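PDB 1ODJ: purine nucleoside phosphorylase from Thermus thermophilus, which probably catalyses the reversible phosphorolysis of purine nucleosides, releasing the free base and ribose 1-phosphate. Local coordinates for residues Leu85-Thr90 and Ala177-Ala182; Gln107-Leu112 and Val153-Ala158. All blocks are in the same frame, centred on the assembly; numbering follows the deposited sequence.

Interaction 1. Residues Leu85-Thr90 and Ala177-Ala182; sequences LVRVGT and AFEMEA. With GMP (guanosine), chain H; SO4 (sulfate ion), chain G.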
loop_
_atom_site.group_PDB
_atom_site.type_symbol
_atom_site.label_atom_id
_atom_site.label_comp_id
_atom_site.label_asym_id
_atom_site.label_seq_id
_atom_site.Cartn_x
_atom_site.Cartn_y
_atom_site.Cartn_z
ATOM N N LEU A 85 -2.545 13.138 29.882
ATOM C CA LEU A 85 -1.201 12.606 29.751
ATOM C C LEU A 85 -0.350 13.507 28.852
ATOM O O LEU A 85 -0.729 13.833 27.725
ATOM C CB LEU A 85 -1.250 11.168 29.205
ATOM C CG LEU A 85 -2.237 10.239 29.944
ATOM C CD1 LEU A 85 -3.680 10.601 29.585
ATOM C CD2 LEU A 85 -1.986 8.793 29.565
ATOM N N VAL A 86 0.788 13.930 29.385
ATOM C CA VAL A 86 1.730 14.777 28.648
ATOM C C VAL A 86 3.083 14.078 28.519
ATOM O O VAL A 86 3.751 13.810 29.520
ATOM C CB VAL A 86 1.962 16.140 29.353
ATOM C CG1 VAL A 86 3.001 16.934 28.603
ATOM C CG2 VAL A 86 0.650 16.924 29.438
ATOM N N ARG A 87 3.474 13.773 27.286
ATOM C CA ARG A 87 4.752 13.130 27.036
ATOM C C ARG A 87 5.834 14.180 27.214
ATOM O O ARG A 87 5.736 15.268 26.659
ATOM C CB ARG A 87 4.808 12.580 25.608
ATOM C CG ARG A 87 6.173 11.998 25.229
ATOM C CD ARG A 87 6.177 11.325 23.859
ATOM N NE ARG A 87 7.406 11.632 23.140
ATOM C CZ ARG A 87 8.612 11.225 23.518
ATOM N NH1 ARG A 87 8.751 10.477 24.600
ATOM N NH2 ARG A 87 9.688 11.611 22.844
ATOM N N VAL A 88 6.838 13.868 28.026
ATOM C CA VAL A 88 7.962 14.778 28.240
ATOM C C VAL A 88 9.216 14.004 27.802
ATOM O O VAL A 88 9.768 13.195 28.549
ATOM C CB VAL A 88 8.086 15.240 29.734
ATOM C CG1 VAL A 88 7.281 16.528 29.961
ATOM C CG2 VAL A 88 7.585 14.160 30.665
ATOM N N GLY A 89 9.652 14.238 26.570
ATOM C CA GLY A 89 10.813 13.509 26.078
ATOM C C GLY A 89 11.815 14.303 25.265
ATOM O O GLY A 89 11.752 15.533 25.228
ATOM N N THR A 90 12.731 13.586 24.612
ATOM C CA THR A 90 13.774 14.197 23.786
ATOM C C THR A 90 13.552 13.881 22.323
ATOM O O THR A 90 12.719 13.040 21.992
ATOM C CB THR A 90 15.142 13.669 24.164
ATOM O OG1 THR A 90 15.145 12.242 24.020
ATOM C CG2 THR A 90 15.470 14.036 25.592
ATOM N N ALA A 177 11.497 17.620 14.106
ATOM C CA ALA A 177 12.377 16.629 14.700
ATOM C C ALA A 177 11.767 15.238 14.768
ATOM O O ALA A 177 10.558 15.049 14.589
ATOM C CB ALA A 177 12.787 17.081 16.088
ATOM N N PHE A 178 12.624 14.261 15.045
ATOM C CA PHE A 178 12.201 12.874 15.121
ATOM C C PHE A 178 12.215 12.333 16.544
ATOM O O PHE A 178 13.100 12.667 17.340
ATOM C CB PHE A 178 13.088 11.994 14.213
ATOM C CG PHE A 178 12.838 12.188 12.731
ATOM C CD1 PHE A 178 13.171 13.388 12.093
ATOM C CD2 PHE A 178 12.266 11.176 11.974
ATOM C CE1 PHE A 178 12.934 13.576 10.720
ATOM C CE2 PHE A 178 12.025 11.358 10.600
ATOM C CZ PHE A 178 12.363 12.563 9.980
ATOM N N GLU A 179 11.206 11.513 16.848
ATOM C CA GLU A 179 11.055 10.868 18.150
ATOM C C GLU A 179 10.331 9.525 17.977
ATOM O O GLU A 179 10.070 9.107 16.854
ATOM C CB GLU A 179 10.335 11.799 19.151
ATOM C CG GLU A 179 9.023 12.430 18.699
ATOM C CD GLU A 179 7.806 11.645 19.145
ATOM O OE1 GLU A 179 7.223 10.932 18.300
ATOM O OE2 GLU A 179 7.435 11.738 20.340
ATOM N N MET A 180 10.006 8.844 19.069
ATOM C CA MET A 180 9.379 7.528 18.943
ATOM C C MET A 180 8.180 7.203 19.830
ATOM O O MET A 180 8.050 6.069 20.278
ATOM C CB MET A 180 10.451 6.435 19.139
ATOM C CG MET A 180 11.438 6.311 17.968
ATOM S SD MET A 180 12.978 5.361 18.299
ATOM C CE MET A 180 12.285 3.705 18.714
ATOM N N GLU A 181 7.306 8.175 20.094
ATOM C CA GLU A 181 6.124 7.912 20.926
ATOM C C GLU A 181 4.900 8.754 20.642
ATOM O O GLU A 181 3.783 8.238 20.675
ATOM C CB GLU A 181 6.449 8.056 22.405
ATOM C CG GLU A 181 7.272 6.929 22.954
ATOM C CD GLU A 181 8.727 7.150 22.703
ATOM O OE1 GLU A 181 9.502 6.169 22.789
ATOM O OE2 GLU A 181 9.086 8.317 22.428
ATOM N N ALA A 182 5.108 10.040 20.377
ATOM C CA ALA A 182 4.016 10.967 20.122
ATOM C C ALA A 182 2.810 10.408 19.345
ATOM O O ALA A 182 1.705 10.314 19.896
ATOM C CB ALA A 182 4.550 12.238 19.437
HETATM O "O5'" GMP H . 16.989 7.630 22.099
HETATM C "C5'" GMP H . 15.848 7.361 21.306
HETATM C "C4'" GMP H . 14.681 7.798 22.192
HETATM O "O4'" GMP H . 14.680 9.226 22.557
HETATM C "C3'" GMP H . 13.325 7.595 21.527
HETATM O "O3'" GMP H . 12.462 7.059 22.570
HETATM C "C2'" GMP H . 12.847 8.988 21.049
HETATM O "O2'" GMP H . 11.517 9.341 21.445
HETATM C "C1'" GMP H . 13.984 9.948 21.523
HETATM N N9 GMP H . 14.900 10.465 20.450
HETATM C C8 GMP H . 15.896 11.389 20.674
HETATM N N7 GMP H . 16.569 11.696 19.603
HETATM C C5 GMP H . 15.994 10.932 18.594
HETATM C C6 GMP H . 16.319 10.851 17.203
HETATM O O6 GMP H . 17.206 11.454 16.578
HETATM N N1 GMP H . 15.493 9.957 16.535
HETATM C C2 GMP H . 14.484 9.237 17.114
HETATM N N2 GMP H . 13.808 8.425 16.284
HETATM N N3 GMP H . 14.163 9.299 18.410
HETATM C C4 GMP H . 14.956 10.165 19.088
HETATM S S SO4 G . 12.680 10.094 25.359
HETATM O O1 SO4 G . 12.116 10.893 24.239
HETATM O O2 SO4 G . 11.698 10.042 26.455
HETATM O O3 SO4 G . 13.925 10.727 25.832
HETATM O O4 SO4 G . 12.955 8.710 24.920
#

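Interaction 2. Residues Gln107-Leu112 and Val153-Ala158; sequences QGAVPL and VASEDA. With GMP (guanosine), chain H.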
loop_
_atom_site.group_PDB
_atom_site.type_symbol
_atom_site.label_atom_id
_atom_site.label_comp_id
_atom_site.label_asym_id
_atom_site.label_seq_id
_atom_site.Cartn_x
_atom_site.Cartn_y
_atom_site.Cartn_z
ATOM N N GLN A 107 2.696 20.110 17.813
ATOM C CA GLN A 107 1.398 20.461 17.257
ATOM C C GLN A 107 0.734 19.228 16.647
ATOM O O GLN A 107 -0.496 19.164 16.517
ATOM C CB GLN A 107 1.580 21.532 16.180
ATOM C CG GLN A 107 0.310 21.906 15.446
ATOM C CD GLN A 107 0.569 22.905 14.353
ATOM O OE1 GLN A 107 1.680 22.984 13.823
ATOM N NE2 GLN A 107 -0.455 23.660 13.987
ATOM N N GLY A 108 1.566 18.254 16.282
ATOM C CA GLY A 108 1.088 17.020 15.673
ATOM C C GLY A 108 2.252 16.079 15.403
ATOM O O GLY A 108 3.415 16.476 15.557
ATOM N N ALA A 109 1.958 14.842 14.997
ATOM C CA ALA A 109 3.012 13.862 14.731
ATOM C C ALA A 109 2.816 13.004 13.487
ATOM O O ALA A 109 1.903 12.169 13.447
ATOM C CB ALA A 109 3.164 12.951 15.934
ATOM N N VAL A 110 3.663 13.205 12.477
ATOM C CA VAL A 110 3.603 12.380 11.273
ATOM C C VAL A 110 3.747 10.936 11.769
ATOM O O VAL A 110 4.747 10.582 12.417
ATOM C CB VAL A 110 4.773 12.649 10.326
ATOM C CG1 VAL A 110 4.647 11.736 9.109
ATOM C CG2 VAL A 110 4.799 14.117 9.908
ATOM N N PRO A 111 2.759 10.083 11.460
ATOM C CA PRO A 111 2.783 8.682 11.891
ATOM C C PRO A 111 3.639 7.759 11.041
ATOM O O PRO A 111 3.132 7.113 10.129
ATOM C CB PRO A 111 1.305 8.301 11.867
ATOM C CG PRO A 111 0.804 9.024 10.659
ATOM C CD PRO A 111 1.521 10.383 10.712
ATOM N N LEU A 112 4.933 7.698 11.347
ATOM C CA LEU A 112 5.868 6.842 10.618
ATOM C C LEU A 112 6.046 5.522 11.360
ATOM O O LEU A 112 6.852 4.690 10.969
ATOM C CB LEU A 112 7.237 7.537 10.477
ATOM C CG LEU A 112 7.324 8.771 9.576
ATOM C CD1 LEU A 112 8.710 9.376 9.618
ATOM C CD2 LEU A 112 6.987 8.362 8.163
ATOM N N VAL A 153 6.467 16.949 14.606
ATOM C CA VAL A 153 7.607 16.090 14.882
ATOM C C VAL A 153 7.207 14.835 14.117
ATOM O O VAL A 153 6.072 14.725 13.654
ATOM C CB VAL A 153 7.744 15.736 16.370
ATOM C CG1 VAL A 153 7.861 16.999 17.184
ATOM C CG2 VAL A 153 6.562 14.885 16.825
ATOM N N ALA A 154 8.121 13.895 13.961
ATOM C CA ALA A 154 7.771 12.678 13.255
ATOM C C ALA A 154 8.063 11.494 14.158
ATOM O O ALA A 154 9.109 11.431 14.803
ATOM C CB ALA A 154 8.546 12.575 11.947
ATOM N N SER A 155 7.120 10.569 14.225
ATOM C CA SER A 155 7.300 9.398 15.066
ATOM C C SER A 155 7.687 8.207 14.211
ATOM O O SER A 155 6.874 7.728 13.418
ATOM C CB SER A 155 6.002 9.080 15.830
ATOM O OG SER A 155 5.642 10.130 16.716
ATOM N N GLU A 156 8.920 7.733 14.360
ATOM C CA GLU A 156 9.351 6.572 13.600
ATOM C C GLU A 156 9.548 5.340 14.487
ATOM O O GLU A 156 9.443 5.419 15.712
ATOM C CB GLU A 156 10.633 6.876 12.809
ATOM C CG GLU A 156 11.817 7.351 13.637
ATOM C CD GLU A 156 13.052 7.607 12.777
ATOM O OE1 GLU A 156 14.086 8.030 13.333
ATOM O OE2 GLU A 156 12.999 7.387 11.546
ATOM N N ASP A 157 9.824 4.206 13.849
ATOM C CA ASP A 157 10.032 2.930 14.529
ATOM C C ASP A 157 11.496 2.523 14.587
ATOM O O ASP A 157 11.976 2.049 15.608
ATOM C CB ASP A 157 9.249 1.830 13.811
ATOM C CG ASP A 157 7.798 1.789 14.222
ATOM O OD1 ASP A 157 6.985 1.192 13.482
ATOM O OD2 ASP A 157 7.465 2.342 15.293
ATOM N N ALA A 158 12.192 2.707 13.473
ATOM C CA ALA A 158 13.588 2.332 13.355
ATOM C C ALA A 158 14.515 3.514 13.536
ATOM O O ALA A 158 14.759 4.265 12.595
ATOM C CB ALA A 158 13.831 1.693 12.000
HETATM O "O5'" GMP H . 16.989 7.630 22.099
HETATM C "C5'" GMP H . 15.848 7.361 21.306
HETATM C "C4'" GMP H . 14.681 7.798 22.192
HETATM O "O4'" GMP H . 14.680 9.226 22.557
HETATM C "C3'" GMP H . 13.325 7.595 21.527
HETATM O "O3'" GMP H . 12.462 7.059 22.570
HETATM C "C2'" GMP H . 12.847 8.988 21.049
HETATM O "O2'" GMP H . 11.517 9.341 21.445
HETATM C "C1'" GMP H . 13.984 9.948 21.523
HETATM N N9 GMP H . 14.900 10.465 20.450
HETATM C C8 GMP H . 15.896 11.389 20.674
HETATM N N7 GMP H . 16.569 11.696 19.603
HETATM C C5 GMP H . 15.994 10.932 18.594
HETATM C C6 GMP H . 16.319 10.851 17.203
HETATM O O6 GMP H . 17.206 11.454 16.578
HETATM N N1 GMP H . 15.493 9.957 16.535
HETATM C C2 GMP H . 14.484 9.237 17.114
HETATM N N2 GMP H . 13.808 8.425 16.284
HETATM N N3 GMP H . 14.163 9.299 18.410
HETATM C C4 GMP H . 14.956 10.165 19.088
#

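Interaction 1. Residues Leu85-Thr90 and Ala177-Ala182
Arg87 reaches across from strand 84-93 to Glu179 and Glu181, and every part of its far end meets something. CB and CG leave the strand with CG anti to the backbone N (chi1 175°), while the side chain also packs on Ala198 and Leu200 of the neighbouring strand 195-205. Arg87 CD rests 3.6 Å from CB of Glu181. A bend at chi3 (140°) then turns the guanidinium so that Arg87 NE donates to Glu179 OE2 at 2.8 Å, a salt bridge whose oxygen is tilted 33° from the guanidinium plane. Over one face lies Glu181 OE2, 3.1 Å from Arg87 NH1; no N-H points at it, so this second salt bridge rests on charge alone. At the tip, Arg87 NH2 sends a nearly straight bond to SO4 O1 at 2.9 Å, in the guanidinium plane.

This is the phosphate and ribose corner of a nucleoside phosphorylase site, with the sulfate probably standing in for phosphate. Thr90 N holds the same sulfate O1 at 2.8 Å, and Thr90 OG1 bonds to O3; Arg25 of the same chain and Arg44 of the second subunit also bond the ion. Glu181 OE2 accepts the guanosine O2' hydroxyl at 2.8 Å, and Met180 N donates to that O2'. OE1 of Glu181 accepts from Gly66 N.

Glu179 is the second-shell carboxylate. Glu179 OE2 receives Ala182 N at 2.9 Å on its syn lone pair, as well as Arg87 NE, and so ties the arginine to the start of helix 182-192. Glu179 OE1 accepts from Glu181 N, which meets it from above the carboxylate plane.

Interaction 2. Residues Gln107-Leu112 and Val153-Ala158
The flat groups that meet between Ala109-Leu112 and Val153-Glu156 are the peptides of two neighbouring parallel strands. Val110 N approaches Val153 O in the carbonyl plane at 3.1 Å, whereas Val153 N reaches Gly108 O tilted 20° from that carbonyl's plane. Ser155 N closes the next step on Val110 O at 3.0 Å, and Ala109 CA adds a C-H...O contact to Val153 O.

One face of this ladder carries Ala109, Val153 and Ser155. CB of Ala109 touches Val153 CG2 at 4.0 Å and lies beside Ser155 OG, and helix 182-192 packs over the alanine with Ala182, Ser183 and Phe186. Ser155 OG is hydrogen-bonded to Ser183 N and probably, at a doubtfully short distance, to Glu179 OE1. The other face carries Val110, Ala154, Leu112 and Glu156. Leu112 CD1 lies 4.0 Å from Ala154 CB, next to the Val110 CB contact with the same methyl, and Trp170 of helix 164-171 packs on Val110 and Leu112.

Pro111 centres an inverse gamma turn, which bends the strand: Leu112 N has weak bonds both to Val110 O and to Ser155 O. On the partner strand, Glu156 places CG between the backbone N and the carbonyl carbon (chi1 57°) and stays extended beyond it. Glu156 OE1 thereby takes a straight bond (165°) from guanosine N2 at 3.0 Å. OE2 is held by Thr162 OG1, which steadies the carboxylate. Gln118 OE1 of the second subunit accepts a hydrogen bond from Asp157 N. Parallel strands 108-112 and 152-156 are neighbours in the central sheet, and Glu156 of the latter binds the guanosine amino group at the base side of the nucleoside pocket.

Overall arrangement
The two interactions lie about 9 Å apart, centre to centre, and share one sheet, in which strand 175-179 of interaction 1 runs beside strand 152-156 of interaction 2. A backbone hydrogen bond joins them directly, with Ala154 N 2.8 Å from Ala177 O. Separately, Met180 CG packs near Glu156 O. Both serve the same guanosine from different ends. Interaction 1 handles the ribose and the sulfate, interaction 2 the amino group of the purine, and His5 of the second subunit adds a further bond, so the pocket is shared between chains. Along the sequence, residues 107-112 and 153-158 both fall between the segments 85-90 and 177-182.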